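Local coordinates for protein acylneuraminate lyase (Mycoplasma synoviae, PDB 4N4P) that belongs to the dihydrodipicolinate synthetase family and is built as a TIM barrel with further helices at its C-terminal end, at residues K284-A287 with E288-D292. Residues are numbered along the deposited sequence; the frame is centred on the assembly and turned at random.
Sequences KKHA and EFITD
Ile290 lays its CG1 methylene over one face of the His286 imidazole, a CH-pi contact in which CG1 stands 4.2 Å from the centroid of the His286 ring and is displaced toward the rim on the CE1 side. The two side chains run alongside each other in the same direction, one helical turn apart. With chi1 of -177°, His286 carries its ring anti to the backbone N and toward the following turn, where the isoleucine meets it. Ring NE2 is hydrogen-bonded to the carbonyl oxygen of Leu248, which ties down the polar end of the imidazole and should limit its rotation. Backbone Ile290 N also bonds to His286 O at 3.0 Å.

Ala287 O is gripped twice. Thr291 N donates to it at 3.0 Å, and the hydroxyl OG1 of Thr291 at 2.9 Å from Ala287 O; the two donors approach from opposite faces of the carbonyl plane, the hydroxyl well above it. A chi1 of -64° sets OG1 beside its own backbone N and turns it back up the helix, so the buried hydroxyl is satisfied within the helix itself.

On the exposed flank Glu288 reaches back, chain extended, along the preceding turn, its CG 3.3 Å from Lys284 O and its OE1 4.0 Å from Lys285 CG. Neither lysine ammonium touches the carboxylate: Lys284 NZ stays 5.4 Å from Glu288 OE2, leaving at most a through-space attraction.

Ala287 and Ile290 both pack on Ile260 of helix 253-263, while Ile290 also meets Tyr244 of helix 231-248. The His286-Ile290 and Ala287-Thr291 pairs are i to i+4 neighbours on one face of the amphipathic C-terminal helix 280-294, which packs on the preceding helices of this TIM-barrel protein.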
ATOM      1  N   LYS A 284     -11.659  11.016 -32.239  1.00 12.64           N
ATOM      2  CA  LYS A 284     -12.987  11.455 -32.698  1.00 12.95           C
ATOM      3  C   LYS A 284     -14.042  10.366 -32.527  1.00 12.41           C
ATOM      4  O   LYS A 284     -15.172  10.636 -32.078  1.00 11.01           O
ATOM      5  CB  LYS A 284     -12.977  11.927 -34.170  1.00 14.07           C
ATOM      6  CG  LYS A 284     -14.322  12.481 -34.627  1.00 18.23           C
ATOM      7  CD  LYS A 284     -14.467  12.466 -36.136  1.00 25.71           C
ATOM      8  CE  LYS A 284     -15.863  12.918 -36.533  1.00 30.34           C
ATOM      9  NZ  LYS A 284     -15.989  14.410 -36.501  1.00 35.21           N
ATOM     10  N   LYS A 285     -13.682   9.132 -32.871  1.00 11.64           N
ATOM     11  CA  LYS A 285     -14.633   8.046 -32.721  1.00 11.79           C
ATOM     12  C   LYS A 285     -14.949   7.767 -31.252  1.00 10.89           C
ATOM     13  O   LYS A 285     -16.073   7.436 -30.914  1.00 10.85           O
ATOM     14  CB  LYS A 285     -14.129   6.787 -33.419  1.00 12.08           C
ATOM     15  CG  LYS A 285     -14.080   7.005 -34.935  1.00 14.72           C
ATOM     16  CD  LYS A 285     -13.659   5.750 -35.683  1.00 19.68           C
ATOM     17  CE  LYS A 285     -13.538   6.120 -37.159  1.00 22.55           C
ATOM     18  NZ  LYS A 285     -12.891   5.028 -37.873  1.00 26.59           N
ATOM     19  N   HIS A 286     -13.922   7.863 -30.414  1.00 10.89           N
ATOM     20  CA  HIS A 286     -14.106   7.824 -28.976  1.00 10.99           C
ATOM     21  C   HIS A 286     -15.086   8.913 -28.531  1.00 10.22           C
ATOM     22  O   HIS A 286     -16.023   8.632 -27.787  1.00 10.70           O
ATOM     23  CB  HIS A 286     -12.773   7.980 -28.263  1.00 10.60           C
ATOM     24  CG  HIS A 286     -12.883   7.875 -26.777  1.00  9.56           C
ATOM     25  ND1 HIS A 286     -13.372   6.755 -26.146  1.00 11.16           N
ATOM     26  CD2 HIS A 286     -12.571   8.756 -25.795  1.00 12.44           C
ATOM     27  CE1 HIS A 286     -13.351   6.939 -24.837  1.00 11.05           C
ATOM     28  NE2 HIS A 286     -12.859   8.140 -24.596  1.00 11.07           N
ATOM     29  N   ALA A 287     -14.899  10.140 -29.015  1.00  9.82           N
ATOM     30  CA  ALA A 287     -15.818  11.232 -28.667  1.00 10.39           C
ATOM     31  C   ALA A 287     -17.241  10.960 -29.102  1.00 10.07           C
ATOM     32  O   ALA A 287     -18.172  11.195 -28.340  1.00 10.47           O
ATOM     33  CB  ALA A 287     -15.326  12.567 -29.210  1.00 10.55           C
ATOM     34  N   GLU A 288     -17.420  10.429 -30.315  1.00 10.33           N
ATOM     35  CA  GLU A 288     -18.755  10.067 -30.797  1.00 10.23           C
ATOM     36  C   GLU A 288     -19.363   8.959 -29.981  1.00  9.94           C
ATOM     37  O   GLU A 288     -20.513   9.044 -29.631  1.00 10.97           O
ATOM     38  CB  GLU A 288     -18.717   9.582 -32.241  1.00 10.76           C
ATOM     39  CG  GLU A 288     -18.318  10.638 -33.228  1.00 14.23           C
ATOM     40  CD  GLU A 288     -18.267  10.041 -34.632  1.00 19.66           C
ATOM     41  OE1 GLU A 288     -17.300   9.331 -34.946  1.00 22.00           O
ATOM     42  OE2 GLU A 288     -19.206  10.263 -35.396  1.00 22.98           O
ATOM     43  N   PHE A 289     -18.583   7.919 -29.698  1.00  9.50           N
ATOM     44  CA  PHE A 289     -19.033   6.798 -28.842  1.00  8.74           C
ATOM     45  C   PHE A 289     -19.583   7.306 -27.506  1.00  8.34           C
ATOM     46  O   PHE A 289     -20.718   6.978 -27.120  1.00  8.72           O
ATOM     47  CB  PHE A 289     -17.883   5.787 -28.626  1.00  8.99           C
ATOM     48  CG  PHE A 289     -18.069   4.854 -27.442  1.00  7.91           C
ATOM     49  CD1 PHE A 289     -19.098   3.921 -27.410  1.00  8.68           C
ATOM     50  CD2 PHE A 289     -17.169   4.900 -26.367  1.00  7.80           C
ATOM     51  CE1 PHE A 289     -19.282   3.084 -26.299  1.00  9.55           C
ATOM     52  CE2 PHE A 289     -17.317   4.051 -25.260  1.00  8.13           C
ATOM     53  CZ  PHE A 289     -18.383   3.134 -25.225  1.00  8.98           C
ATOM     54  N   ILE A 290     -18.787   8.106 -26.802  1.00  7.06           N
ATOM     55  CA  ILE A 290     -19.266   8.688 -25.515  1.00  6.94           C
ATOM     56  C   ILE A 290     -20.527   9.540 -25.693  1.00  7.35           C
ATOM     57  O   ILE A 290     -21.492   9.413 -24.919  1.00  8.44           O
ATOM     58  CB  ILE A 290     -18.176   9.509 -24.827  1.00  6.07           C
ATOM     59  CG1 ILE A 290     -16.931   8.638 -24.521  1.00  5.37           C
ATOM     60  CG2 ILE A 290     -18.743  10.259 -23.518  1.00  7.82           C
ATOM     61  CD1 ILE A 290     -17.160   7.476 -23.518  1.00  9.19           C
ATOM     62  N   THR A 291     -20.478  10.454 -26.656  1.00  8.14           N
ATOM     63  CA  THR A 291     -21.588  11.375 -26.941  1.00  9.08           C
ATOM     64  C   THR A 291     -22.898  10.641 -27.238  1.00  7.67           C
ATOM     65  O   THR A 291     -23.945  10.953 -26.642  1.00  7.27           O
ATOM     66  CB  THR A 291     -21.221  12.349 -28.104  1.00  9.89           C
ATOM     67  OG1 THR A 291     -20.133  13.180 -27.697  1.00 10.59           O
ATOM     68  CG2 THR A 291     -22.385  13.234 -28.485  1.00 10.96           C
ATOM     69  N   ASP A 292     -22.849   9.686 -28.161  1.00  8.96           N
ATOM     70  CA  ASP A 292     -24.049   8.966 -28.566  1.00  8.92           C
ATOM     71  C   ASP A 292     -24.571   8.074 -27.447  1.00  9.23           C
ATOM     72  O   ASP A 292     -25.788   7.929 -27.292  1.00 10.34           O
ATOM     73  CB  ASP A 292     -23.803   8.107 -29.824  1.00  9.06           C
ATOM     74  CG  ASP A 292     -23.410   8.939 -31.031  1.00 12.04           C
ATOM     75  OD1 ASP A 292     -23.708  10.161 -31.023  1.00 12.01           O
ATOM     76  OD2 ASP A 292     -22.773   8.375 -31.967  1.00 12.17           O
TER